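Local coordinates for K5 lyase (Enterobacteria phage k1-5, PDB 2X3H), which cleaves the K5 (heparosan) capsular glycosaminoglycan by a lyase mechanism and probably serves as a trimeric tail spike of the phage, at residues Gly119-Arg124 against Gly128-Phe133; Thr181-Ile186 against Pro237-Val242; Thr265-Gly268 against Ala274-Asn277; Pro288-Val293 against Ile352-Gly357. All coordinates share one frame; numbering follows the deposited sequence.

Contact 1 (Gly119-Arg124 against Gly128-Phe133); sequences GVLSHR and GNYLVF
The imidazole of His123 lies flat against the phenol ring of Tyr130 in an offset stack, with centroids 4.2 Å apart and planes at 16°. The two side chains run in opposite directions, which lets each CB sit over the other ring: His123 CB is 3.7 Å from the Tyr130 centroid, and Tyr130 CB is 3.8 Å from the His123 centroid. The closest carbons of the stack are His123 CD2 and Tyr130 CD1, 3.3 Å apart. Both residues hold CG anti to the backbone N (chi1 -160° and -169°), turning the rings alongside one another. At the edge of the imidazole, His123 CE1 comes 3.4 Å from Gly128 O. The far end of the phenol reaches the backbone of strand 119-123, and Tyr130 OH lies 3.4 Å from Leu121 CB, while the hydroxyl takes its hydrogen bond outside, with Ser103 OG. Leu131 CG lies over the other face of the phenol, and Leu131 CD1 meets Leu121 CD1 at 3.7 Å. Farther out, Asn149 ND2 bonds to His123 O, and Leu121 and Tyr130 touch strand 144-147. The loop connecting two strands of the right-handed parallel beta-helix is therefore closed by dispersion and CH-pi contacts, with the tyrosine hydroxyl satisfied by a third strand.

Contact 2 (Thr181-Ile186 against Pro237-Val242); sequences TGFSLI and PQFGAV
Phe183 and Phe239 both carry CG anti to their carbonyl carbon (chi1 -63° and -57°), and these torsions bring two rings from different coils of the parallel beta-helix together at its surface. The backbones stay well apart, the CA atoms of Phe183 and Phe239 being 8.7 Å from each other, so the aromatic side chains alone span the gap. Phe183 lies in the short strand 182-183, just before the chain turns a corner; Phe239 occupies the third position of a type I turn that Gly240 N closes onto Pro237 O. The ring planes of the two phenylalanines are inclined at 38° with centroids 5.8 Å apart. Phe183 leads with its outer rim, Phe183 CZ approaching Phe239 CD2 to 3.7 Å. One face of the Phe239 ring is taken by its own neighbour Gln238, whose CG lies over the ring centre, and Tyr266 meets the same phenylalanine edge-to-face. Phe183 N also donates a hydrogen bond to Gln158 OE1, which ties the strand to the preceding coil. Across the pair itself the closest approach is purely apolar: Phe183 CE1 stands 3.6 Å from Phe239 CB, with that methylene at the edge of the Phe183 ring, near its plane.

Contact 3 (Thr265-Gly268 against Ala274-Asn277); sequences TYNG and APSN
Asn267 meets the ring of Pro275 chiefly through the base of its side chain. Asn267 CB lies 4.0 Å from Pro275 CG, a loose van der Waals touch. The next atom, Asn267 CG, is also 4.0 Å from the proline, but from Pro275 CB, as the two side chains run antiparallel to one another. Asn267 OD1 only grazes Pro275 CB, at 4.2 Å. ND2 finds its partner elsewhere: it donates to Ala295 O, on the chain following strand 293-294 in the next coil. With CG placed beside the backbone N (chi1 -73°), the amide continues past the proline to that carbonyl. The proline ring has a second neighbour in Gly268, with Gly268 O standing 3.3 Å from Pro275 CD. On the proline's own segment, Ser276 OG turns back to donate to Ala274 O at 2.9 Å, with the donor tilted 35° from the carbonyl plane, and the same hydroxyl is bonded to Ser299 N. The bonds to Ala295 O and Ser299 N join this region to the following coil, while Leu244 of strand 242-245 touches both Asn267 and Pro275 from the preceding one. Strand 266-268 runs into a connecting loop that folds back beside it before strand 279-286 begins the next face: a turn between faces of a parallel beta-helix, tied to the coils before and after it.

Contact 4 (Pro288-Val293 against Ile352-Gly357); sequences PKYAAV and IARFIG
Tyr290 and Arg354 meet across a broad separation of backbones, each standing near a corner of its coil. Segment 288-293 is mostly loop and turns at Ala292 before entering strand 293-294; segment 352-357 turns at Ile352 and runs extended through residues 353-355 before leaving the strand. Arg354 heads for the other segment, while Tyr290 leaves its backbone to one side and only its hydroxyl end draws near; the two side chains cross at about a right angle. Arg354 is fully stretched, CG anti to the backbone N (chi1 178°) and the chain extended from CG to NE, which carries its guanidinium far from its own strand. Tyr290 supplies the other half with its hydroxyl, and Tyr290 OH lies 3.1 Å from Arg354 NH1. The angle is too poor for a hydrogen bond, and the next nearest guanidinium atom, Arg354 CZ, is 4.1 Å from Tyr290 OH. Ring and guanidinium planes are inclined at 39°. The arginine's polar partners lie elsewhere: NE forms a salt bridge with Glu379 OE2 and NH1 bonds to His319 NE2. The His319 ring meets that of Tyr290 at about 30°, and Tyr290 O is hydrogen-bonded to His319 ND1. The contact thus lies on the surface of the beta-helix, bridged by His319 of strand 317-319, which belongs to a coil between those of strands 293-294 and 349-355.

In the fold
The four contacts follow one another along the beta-helix, and their character changes with the separation of the segments. Contacts 1 and 3 are local: contact 1, partly buried, packs a loop and the start of strand 131-134 against strand 119-123; contact 3, buried, folds a loop beside strand 266-268. Contacts 2 and 4 join segments more than fifty residues apart at the surface, each resting on a single pair of side chains. Aromatic packing rules contacts 1 and 2, a proline against an asparagine contact 3, and a polar approach contact 4. Contact 3 adjoins contact 2 (Val242 O to Tyr266 N) and contact 4 (Ala292 O to Thr265 N); contact 1 touches none, though it shares a parallel sheet with contact 3.

Contact 1 (Gly119-Arg124 against Gly128-Phe133)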
loop_
_atom_site.group_PDB
_atom_site.type_symbol
_atom_site.label_atom_id
_atom_site.label_comp_id
_atom_site.label_asym_id
_atom_site.label_seq_id
_atom_site.Cartn_x
_atom_site.Cartn_y
_atom_site.Cartn_z
ATOM N N GLY A 119 24.649 -24.933 13.736
ATOM C CA GLY A 119 24.664 -24.992 15.189
ATOM C C GLY A 119 23.261 -24.996 15.773
ATOM O O GLY A 119 22.371 -24.281 15.289
ATOM N N VAL A 120 23.055 -25.822 16.796
ATOM C CA VAL A 120 21.804 -25.841 17.546
ATOM C C VAL A 120 22.116 -25.627 19.020
ATOM O O VAL A 120 22.896 -26.382 19.599
ATOM C CB VAL A 120 21.077 -27.195 17.406
ATOM C CG1 VAL A 120 19.765 -27.188 18.215
ATOM C CG2 VAL A 120 20.835 -27.521 15.939
ATOM N N LEU A 121 21.530 -24.591 19.621
ATOM C CA LEU A 121 21.660 -24.385 21.055
ATOM C C LEU A 121 20.470 -25.045 21.723
ATOM O O LEU A 121 19.335 -24.579 21.602
ATOM C CB LEU A 121 21.719 -22.894 21.394
ATOM C CG LEU A 121 22.991 -22.190 20.914
ATOM C CD1 LEU A 121 22.957 -20.701 21.244
ATOM C CD2 LEU A 121 24.217 -22.838 21.543
ATOM N N SER A 122 20.722 -26.156 22.407
ATOM C CA SER A 122 19.637 -26.946 22.986
ATOM C C SER A 122 19.544 -26.771 24.497
ATOM O O SER A 122 20.421 -27.228 25.242
ATOM C CB SER A 122 19.819 -28.422 22.631
ATOM O OG SER A 122 18.809 -29.214 23.226
ATOM N N HIS A 123 18.476 -26.118 24.942
ATOM C CA HIS A 123 18.288 -25.813 26.355
ATOM C C HIS A 123 18.239 -27.096 27.180
ATOM O O HIS A 123 17.399 -27.975 26.949
ATOM C CB HIS A 123 17.018 -24.980 26.563
ATOM C CG HIS A 123 16.976 -24.234 27.865
ATOM N ND1 HIS A 123 15.811 -23.696 28.371
ATOM C CD2 HIS A 123 17.949 -23.929 28.757
ATOM C CE1 HIS A 123 16.067 -23.092 29.520
ATOM N NE2 HIS A 123 17.360 -23.214 29.774
ATOM N N ARG A 124 19.150 -27.183 28.148
ATOM C CA ARG A 124 19.342 -28.380 28.974
ATOM C C ARG A 124 18.402 -28.410 30.186
ATOM O O ARG A 124 18.109 -29.479 30.729
ATOM C CB ARG A 124 20.805 -28.426 29.436
ATOM C CG ARG A 124 21.251 -29.712 30.095
ATOM C CD ARG A 124 22.680 -29.573 30.588
ATOM N NE ARG A 124 23.151 -30.781 31.265
ATOM C CZ ARG A 124 23.628 -31.844 30.629
ATOM N NH1 ARG A 124 23.685 -31.853 29.304
ATOM N NH2 ARG A 124 24.046 -32.904 31.312
ATOM N N GLY A 128 12.501 -22.165 32.937
ATOM C CA GLY A 128 13.211 -20.898 33.073
ATOM C C GLY A 128 13.739 -20.357 31.759
ATOM O O GLY A 128 13.607 -21.001 30.708
ATOM N N ASN A 129 14.349 -19.175 31.832
ATOM C CA ASN A 129 14.933 -18.523 30.659
ATOM C C ASN A 129 16.191 -19.223 30.164
ATOM O O ASN A 129 16.915 -19.854 30.952
ATOM C CB ASN A 129 15.249 -17.049 30.951
ATOM C CG ASN A 129 14.011 -16.239 31.318
ATOM O OD1 ASN A 129 12.891 -16.580 30.923
ATOM N ND2 ASN A 129 14.209 -15.154 32.085
ATOM N N TYR A 130 16.444 -19.119 28.863
ATOM C CA TYR A 130 17.627 -19.733 28.265
ATOM C C TYR A 130 18.747 -18.706 28.138
ATOM O O TYR A 130 19.584 -18.602 29.038
ATOM C CB TYR A 130 17.269 -20.385 26.926
ATOM C CG TYR A 130 18.328 -21.291 26.316
ATOM C CD1 TYR A 130 19.505 -21.612 27.004
ATOM C CD2 TYR A 130 18.125 -21.859 25.060
ATOM C CE1 TYR A 130 20.463 -22.445 26.430
ATOM C CE2 TYR A 130 19.065 -22.692 24.487
ATOM C CZ TYR A 130 20.228 -22.987 25.177
ATOM O OH TYR A 130 21.152 -23.825 24.593
ATOM N N LEU A 131 18.748 -17.937 27.051
ATOM C CA LEU A 131 19.823 -16.989 26.770
ATOM C C LEU A 131 19.354 -15.592 27.148
ATOM O O LEU A 131 18.314 -15.135 26.681
ATOM C CB LEU A 131 20.222 -17.051 25.287
ATOM C CG LEU A 131 20.672 -18.419 24.763
ATOM C CD1 LEU A 131 20.957 -18.386 23.262
ATOM C CD2 LEU A 131 21.890 -18.915 25.538
ATOM N N VAL A 132 20.109 -14.924 28.013
ATOM C CA VAL A 132 19.767 -13.565 28.420
ATOM C C VAL A 132 20.934 -12.620 28.171
ATOM O O VAL A 132 22.016 -12.759 28.761
ATOM C CB VAL A 132 19.332 -13.492 29.905
ATOM C CG1 VAL A 132 19.013 -12.056 30.283
ATOM C CG2 VAL A 132 18.129 -14.394 30.159
ATOM N N PHE A 133 20.717 -11.659 27.276
ATOM C CA PHE A 133 21.734 -10.668 26.954
ATOM C C PHE A 133 21.377 -9.350 27.609
ATOM O O PHE A 133 20.329 -8.771 27.322
ATOM C CB PHE A 133 21.897 -10.531 25.434
ATOM C CG PHE A 133 22.335 -11.804 24.777
ATOM C CD1 PHE A 133 23.670 -12.204 24.814
ATOM C CD2 PHE A 133 21.401 -12.645 24.188
ATOM C CE1 PHE A 133 24.069 -13.399 24.232
ATOM C CE2 PHE A 133 21.792 -13.846 23.596
ATOM C CZ PHE A 133 23.119 -14.231 23.620
#

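Contact 2 (Thr181-Ile186 against Pro237-Val242)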
loop_
_atom_site.group_PDB
_atom_site.type_symbol
_atom_site.label_atom_id
_atom_site.label_comp_id
_atom_site.label_asym_id
_atom_site.label_seq_id
_atom_site.Cartn_x
_atom_site.Cartn_y
_atom_site.Cartn_z
ATOM N N THR A 181 4.548 -20.807 28.421
ATOM C CA THR A 181 4.376 -19.368 28.414
ATOM C C THR A 181 5.719 -18.668 28.272
ATOM O O THR A 181 6.763 -19.175 28.711
ATOM C CB THR A 181 3.624 -18.882 29.663
ATOM O OG1 THR A 181 4.352 -19.263 30.840
ATOM C CG2 THR A 181 2.239 -19.513 29.700
ATOM N N GLY A 182 5.672 -17.500 27.634
ATOM C CA GLY A 182 6.861 -16.734 27.307
ATOM C C GLY A 182 6.993 -16.595 25.803
ATOM O O GLY A 182 6.076 -16.943 25.056
ATOM N N PHE A 183 8.159 -16.120 25.378
ATOM C CA PHE A 183 8.414 -15.761 23.988
ATOM C C PHE A 183 9.691 -16.382 23.444
ATOM O O PHE A 183 10.644 -16.659 24.187
ATOM C CB PHE A 183 8.500 -14.240 23.865
ATOM C CG PHE A 183 7.225 -13.551 24.231
ATOM C CD1 PHE A 183 6.317 -13.191 23.245
ATOM C CD2 PHE A 183 6.915 -13.284 25.557
ATOM C CE1 PHE A 183 5.120 -12.574 23.568
ATOM C CE2 PHE A 183 5.711 -12.663 25.888
ATOM C CZ PHE A 183 4.818 -12.309 24.890
ATOM N N SER A 184 9.717 -16.592 22.132
ATOM C CA SER A 184 10.935 -17.064 21.486
ATOM C C SER A 184 12.020 -16.000 21.522
ATOM O O SER A 184 13.147 -16.273 21.902
ATOM C CB SER A 184 10.653 -17.512 20.045
ATOM O OG SER A 184 9.837 -18.671 20.061
ATOM N N LEU A 185 11.663 -14.781 21.129
ATOM C CA LEU A 185 12.595 -13.673 21.145
ATOM C C LEU A 185 11.903 -12.457 21.750
ATOM O O LEU A 185 10.883 -12.014 21.241
ATOM C CB LEU A 185 13.065 -13.364 19.717
ATOM C CG LEU A 185 13.981 -12.146 19.528
ATOM C CD1 LEU A 185 15.294 -12.280 20.294
ATOM C CD2 LEU A 185 14.264 -11.929 18.048
ATOM N N ILE A 186 12.454 -11.929 22.837
ATOM C CA ILE A 186 11.836 -10.786 23.509
ATOM C C ILE A 186 12.888 -9.719 23.764
ATOM O O ILE A 186 13.959 -10.013 24.265
ATOM C CB ILE A 186 11.138 -11.195 24.843
ATOM C CG1 ILE A 186 10.595 -9.966 25.566
ATOM C CG2 ILE A 186 12.104 -11.952 25.757
ATOM C CD1 ILE A 186 9.928 -10.247 26.884
ATOM N N PRO A 237 -0.037 -18.865 20.340
ATOM C CA PRO A 237 -1.315 -18.429 20.896
ATOM C C PRO A 237 -1.496 -16.908 21.012
ATOM O O PRO A 237 -1.385 -16.211 20.004
ATOM C CB PRO A 237 -1.357 -19.140 22.261
ATOM C CG PRO A 237 0.071 -19.222 22.661
ATOM C CD PRO A 237 0.910 -19.266 21.403
ATOM N N GLN A 238 -1.771 -16.394 22.217
ATOM C CA GLN A 238 -2.281 -15.020 22.350
ATOM C C GLN A 238 -1.464 -13.958 21.621
ATOM O O GLN A 238 -2.021 -13.089 20.935
ATOM C CB GLN A 238 -2.377 -14.620 23.820
ATOM C CG GLN A 238 -2.786 -13.177 24.041
ATOM C CD GLN A 238 -4.274 -12.950 23.946
ATOM O OE1 GLN A 238 -4.832 -12.138 24.691
ATOM N NE2 GLN A 238 -4.930 -13.647 23.026
ATOM N N PHE A 239 -0.149 -14.000 21.788
ATOM C CA PHE A 239 0.678 -12.903 21.276
ATOM C C PHE A 239 1.236 -13.115 19.877
ATOM O O PHE A 239 1.966 -12.271 19.345
ATOM C CB PHE A 239 1.701 -12.465 22.321
ATOM C CG PHE A 239 1.052 -12.060 23.608
ATOM C CD1 PHE A 239 0.296 -10.905 23.666
ATOM C CD2 PHE A 239 1.128 -12.863 24.730
ATOM C CE1 PHE A 239 -0.340 -10.527 24.819
ATOM C CE2 PHE A 239 0.491 -12.486 25.904
ATOM C CZ PHE A 239 -0.242 -11.309 25.943
ATOM N N GLY A 240 0.882 -14.249 19.282
ATOM C CA GLY A 240 1.064 -14.459 17.843
ATOM C C GLY A 240 2.497 -14.448 17.339
ATOM O O GLY A 240 3.420 -14.919 18.026
ATOM N N ALA A 241 2.669 -13.947 16.116
ATOM C CA ALA A 241 3.967 -13.927 15.448
ATOM C C ALA A 241 4.827 -12.737 15.884
ATOM O O ALA A 241 6.011 -12.896 16.156
ATOM C CB ALA A 241 3.789 -13.932 13.921
ATOM N N VAL A 242 4.223 -11.546 15.930
ATOM C CA VAL A 242 4.930 -10.342 16.357
ATOM C C VAL A 242 4.034 -9.519 17.265
ATOM O O VAL A 242 2.954 -9.096 16.852
ATOM C CB VAL A 242 5.353 -9.452 15.156
ATOM C CG1 VAL A 242 5.995 -8.146 15.661
ATOM C CG2 VAL A 242 6.325 -10.200 14.245
#

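Contact 3 (Thr265-Gly268 against Ala274-Asn277)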
loop_
_atom_site.group_PDB
_atom_site.type_symbol
_atom_site.label_atom_id
_atom_site.label_comp_id
_atom_site.label_asym_id
_atom_site.label_seq_id
_atom_site.Cartn_x
_atom_site.Cartn_y
_atom_site.Cartn_z
ATOM N N THR A 265 -0.323 -10.351 14.167
ATOM C CA THR A 265 0.352 -9.238 14.849
ATOM C C THR A 265 -0.547 -8.697 15.956
ATOM O O THR A 265 -1.782 -8.691 15.832
ATOM C CB THR A 265 0.783 -8.112 13.891
ATOM O OG1 THR A 265 -0.366 -7.434 13.382
ATOM C CG2 THR A 265 1.609 -8.667 12.739
ATOM N N TYR A 266 0.081 -8.260 17.047
ATOM C CA TYR A 266 -0.647 -7.892 18.254
ATOM C C TYR A 266 0.006 -6.660 18.869
ATOM O O TYR A 266 1.217 -6.656 19.097
ATOM C CB TYR A 266 -0.590 -9.069 19.250
ATOM C CG TYR A 266 -1.547 -8.933 20.413
ATOM C CD1 TYR A 266 -1.196 -8.205 21.549
ATOM C CD2 TYR A 266 -2.809 -9.519 20.371
ATOM C CE1 TYR A 266 -2.076 -8.068 22.621
ATOM C CE2 TYR A 266 -3.693 -9.396 21.434
ATOM C CZ TYR A 266 -3.324 -8.667 22.557
ATOM O OH TYR A 266 -4.210 -8.538 23.613
ATOM N N ASN A 267 -0.783 -5.609 19.110
ATOM C CA ASN A 267 -0.290 -4.445 19.846
ATOM C C ASN A 267 -0.904 -4.442 21.236
ATOM O O ASN A 267 -2.116 -4.283 21.378
ATOM C CB ASN A 267 -0.677 -3.151 19.128
ATOM C CG ASN A 267 0.131 -2.928 17.880
ATOM O OD1 ASN A 267 1.181 -3.539 17.694
ATOM N ND2 ASN A 267 -0.356 -2.050 16.997
ATOM N N GLY A 268 -0.082 -4.645 22.257
ATOM C CA GLY A 268 -0.612 -4.745 23.617
ATOM C C GLY A 268 0.079 -3.817 24.598
ATOM O O GLY A 268 1.086 -3.202 24.283
ATOM N N ALA A 274 -0.094 2.676 24.930
ATOM C CA ALA A 274 0.037 1.513 24.035
ATOM C C ALA A 274 0.826 1.875 22.778
ATOM O O ALA A 274 1.057 3.057 22.504
ATOM C CB ALA A 274 -1.343 0.973 23.670
ATOM N N PRO A 275 1.259 0.859 22.022
ATOM C CA PRO A 275 2.068 1.091 20.816
ATOM C C PRO A 275 1.420 2.109 19.877
ATOM O O PRO A 275 0.225 2.004 19.565
ATOM C CB PRO A 275 2.153 -0.297 20.170
ATOM C CG PRO A 275 2.015 -1.235 21.335
ATOM C CD PRO A 275 1.034 -0.573 22.271
ATOM N N SER A 276 2.221 3.087 19.461
ATOM C CA SER A 276 1.733 4.230 18.685
ATOM C C SER A 276 2.804 4.622 17.672
ATOM O O SER A 276 3.997 4.417 17.908
ATOM C CB SER A 276 1.441 5.413 19.625
ATOM O OG SER A 276 0.432 5.100 20.580
ATOM N N ASN A 277 2.396 5.215 16.550
ATOM C CA ASN A 277 3.372 5.658 15.564
ATOM C C ASN A 277 4.260 4.513 15.030
ATOM O O ASN A 277 5.466 4.695 14.837
ATOM C CB ASN A 277 4.263 6.776 16.137
ATOM C CG ASN A 277 3.563 8.120 16.199
ATOM O OD1 ASN A 277 3.639 8.846 17.208
ATOM N ND2 ASN A 277 2.895 8.474 15.127
#

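Contact 4 (Pro288-Val293 against Ile352-Gly357)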
loop_
_atom_site.group_PDB
_atom_site.type_symbol
_atom_site.label_atom_id
_atom_site.label_comp_id
_atom_site.label_asym_id
_atom_site.label_seq_id
_atom_site.Cartn_x
_atom_site.Cartn_y
_atom_site.Cartn_z
ATOM N N PRO A 288 -5.829 -17.824 11.176
ATOM C CA PRO A 288 -5.705 -17.558 12.590
ATOM C C PRO A 288 -6.991 -18.007 13.271
ATOM O O PRO A 288 -7.985 -18.343 12.594
ATOM C CB PRO A 288 -5.568 -16.034 12.642
ATOM C CG PRO A 288 -6.370 -15.552 11.455
ATOM C CD PRO A 288 -6.137 -16.614 10.385
ATOM N N LYS A 289 -6.983 -18.011 14.598
ATOM C CA LYS A 289 -8.136 -18.485 15.356
ATOM C C LYS A 289 -9.003 -17.355 15.900
ATOM O O LYS A 289 -10.081 -17.613 16.431
ATOM C CB LYS A 289 -7.698 -19.397 16.503
ATOM C CG LYS A 289 -7.380 -20.828 16.085
ATOM C CD LYS A 289 -5.960 -20.982 15.601
ATOM C CE LYS A 289 -5.463 -22.407 15.813
ATOM N NZ LYS A 289 -6.407 -23.433 15.298
ATOM N N TYR A 290 -8.546 -16.107 15.764
ATOM C CA TYR A 290 -9.352 -14.967 16.219
ATOM C C TYR A 290 -9.243 -13.735 15.339
ATOM O O TYR A 290 -10.259 -13.192 14.915
ATOM C CB TYR A 290 -9.028 -14.602 17.672
ATOM C CG TYR A 290 -9.995 -13.584 18.245
ATOM C CD1 TYR A 290 -11.210 -13.982 18.793
ATOM C CD2 TYR A 290 -9.713 -12.216 18.199
ATOM C CE1 TYR A 290 -12.105 -13.052 19.304
ATOM C CE2 TYR A 290 -10.594 -11.283 18.716
ATOM C CZ TYR A 290 -11.793 -11.706 19.268
ATOM O OH TYR A 290 -12.686 -10.790 19.793
ATOM N N ALA A 291 -8.017 -13.283 15.068
ATOM C CA ALA A 291 -7.838 -12.089 14.232
ATOM C C ALA A 291 -6.493 -12.096 13.529
ATOM O O ALA A 291 -5.523 -12.670 14.035
ATOM C CB ALA A 291 -7.970 -10.845 15.068
ATOM N N ALA A 292 -6.425 -11.464 12.360
ATOM C CA ALA A 292 -5.124 -11.263 11.719
ATOM C C ALA A 292 -4.304 -10.242 12.503
ATOM O O ALA A 292 -3.149 -10.499 12.861
ATOM C CB ALA A 292 -5.281 -10.821 10.260
ATOM N N VAL A 293 -4.914 -9.093 12.782
ATOM C CA VAL A 293 -4.193 -7.974 13.393
ATOM C C VAL A 293 -5.004 -7.383 14.526
ATOM O O VAL A 293 -6.177 -7.038 14.350
ATOM C CB VAL A 293 -3.944 -6.854 12.339
ATOM C CG1 VAL A 293 -3.377 -5.604 13.012
ATOM C CG2 VAL A 293 -3.018 -7.344 11.248
ATOM N N ILE A 352 -14.753 -8.086 9.451
ATOM C CA ILE A 352 -13.489 -7.706 8.801
ATOM C C ILE A 352 -12.786 -6.540 9.511
ATOM O O ILE A 352 -11.546 -6.450 9.507
ATOM C CB ILE A 352 -13.673 -7.444 7.273
ATOM C CG1 ILE A 352 -12.325 -7.379 6.546
ATOM C CG2 ILE A 352 -14.475 -6.176 7.013
ATOM C CD1 ILE A 352 -12.436 -7.574 5.056
ATOM N N ALA A 353 -13.581 -5.663 10.123
ATOM C CA ALA A 353 -13.030 -4.562 10.918
ATOM C C ALA A 353 -13.931 -4.361 12.131
ATOM O O ALA A 353 -15.143 -4.179 11.984
ATOM C CB ALA A 353 -12.959 -3.280 10.079
ATOM N N ARG A 354 -13.332 -4.395 13.318
ATOM C CA ARG A 354 -14.068 -4.242 14.571
ATOM C C ARG A 354 -13.515 -3.058 15.339
ATOM O O ARG A 354 -12.320 -3.016 15.622
ATOM C CB ARG A 354 -13.952 -5.525 15.414
ATOM C CG ARG A 354 -14.640 -5.434 16.762
ATOM C CD ARG A 354 -14.614 -6.789 17.485
ATOM N NE ARG A 354 -15.287 -6.742 18.779
ATOM C CZ ARG A 354 -15.527 -7.810 19.534
ATOM N NH1 ARG A 354 -15.165 -9.027 19.119
ATOM N NH2 ARG A 354 -16.135 -7.660 20.705
ATOM N N PHE A 355 -14.388 -2.099 15.650
ATOM C CA PHE A 355 -13.993 -0.880 16.334
ATOM C C PHE A 355 -14.458 -1.002 17.767
ATOM O O PHE A 355 -15.647 -0.874 18.077
ATOM C CB PHE A 355 -14.567 0.343 15.600
ATOM C CG PHE A 355 -14.072 0.445 14.174
ATOM C CD1 PHE A 355 -14.735 -0.217 13.155
ATOM C CD2 PHE A 355 -12.923 1.155 13.863
ATOM C CE1 PHE A 355 -14.253 -0.150 11.835
ATOM C CE2 PHE A 355 -12.443 1.227 12.564
ATOM C CZ PHE A 355 -13.114 0.573 11.550
ATOM N N ILE A 356 -13.489 -1.285 18.627
ATOM C CA ILE A 356 -13.754 -1.706 19.996
ATOM C C ILE A 356 -13.890 -0.529 20.942
ATOM O O ILE A 356 -13.089 0.400 20.914
ATOM C CB ILE A 356 -12.591 -2.567 20.528
ATOM C CG1 ILE A 356 -12.421 -3.830 19.686
ATOM C CG2 ILE A 356 -12.774 -2.886 22.014
ATOM C CD1 ILE A 356 -11.168 -4.629 20.026
ATOM N N GLY A 357 -14.896 -0.586 21.801
ATOM C CA GLY A 357 -15.007 0.397 22.875
ATOM C C GLY A 357 -15.111 1.823 22.380
ATOM O O GLY A 357 -16.039 2.151 21.643
#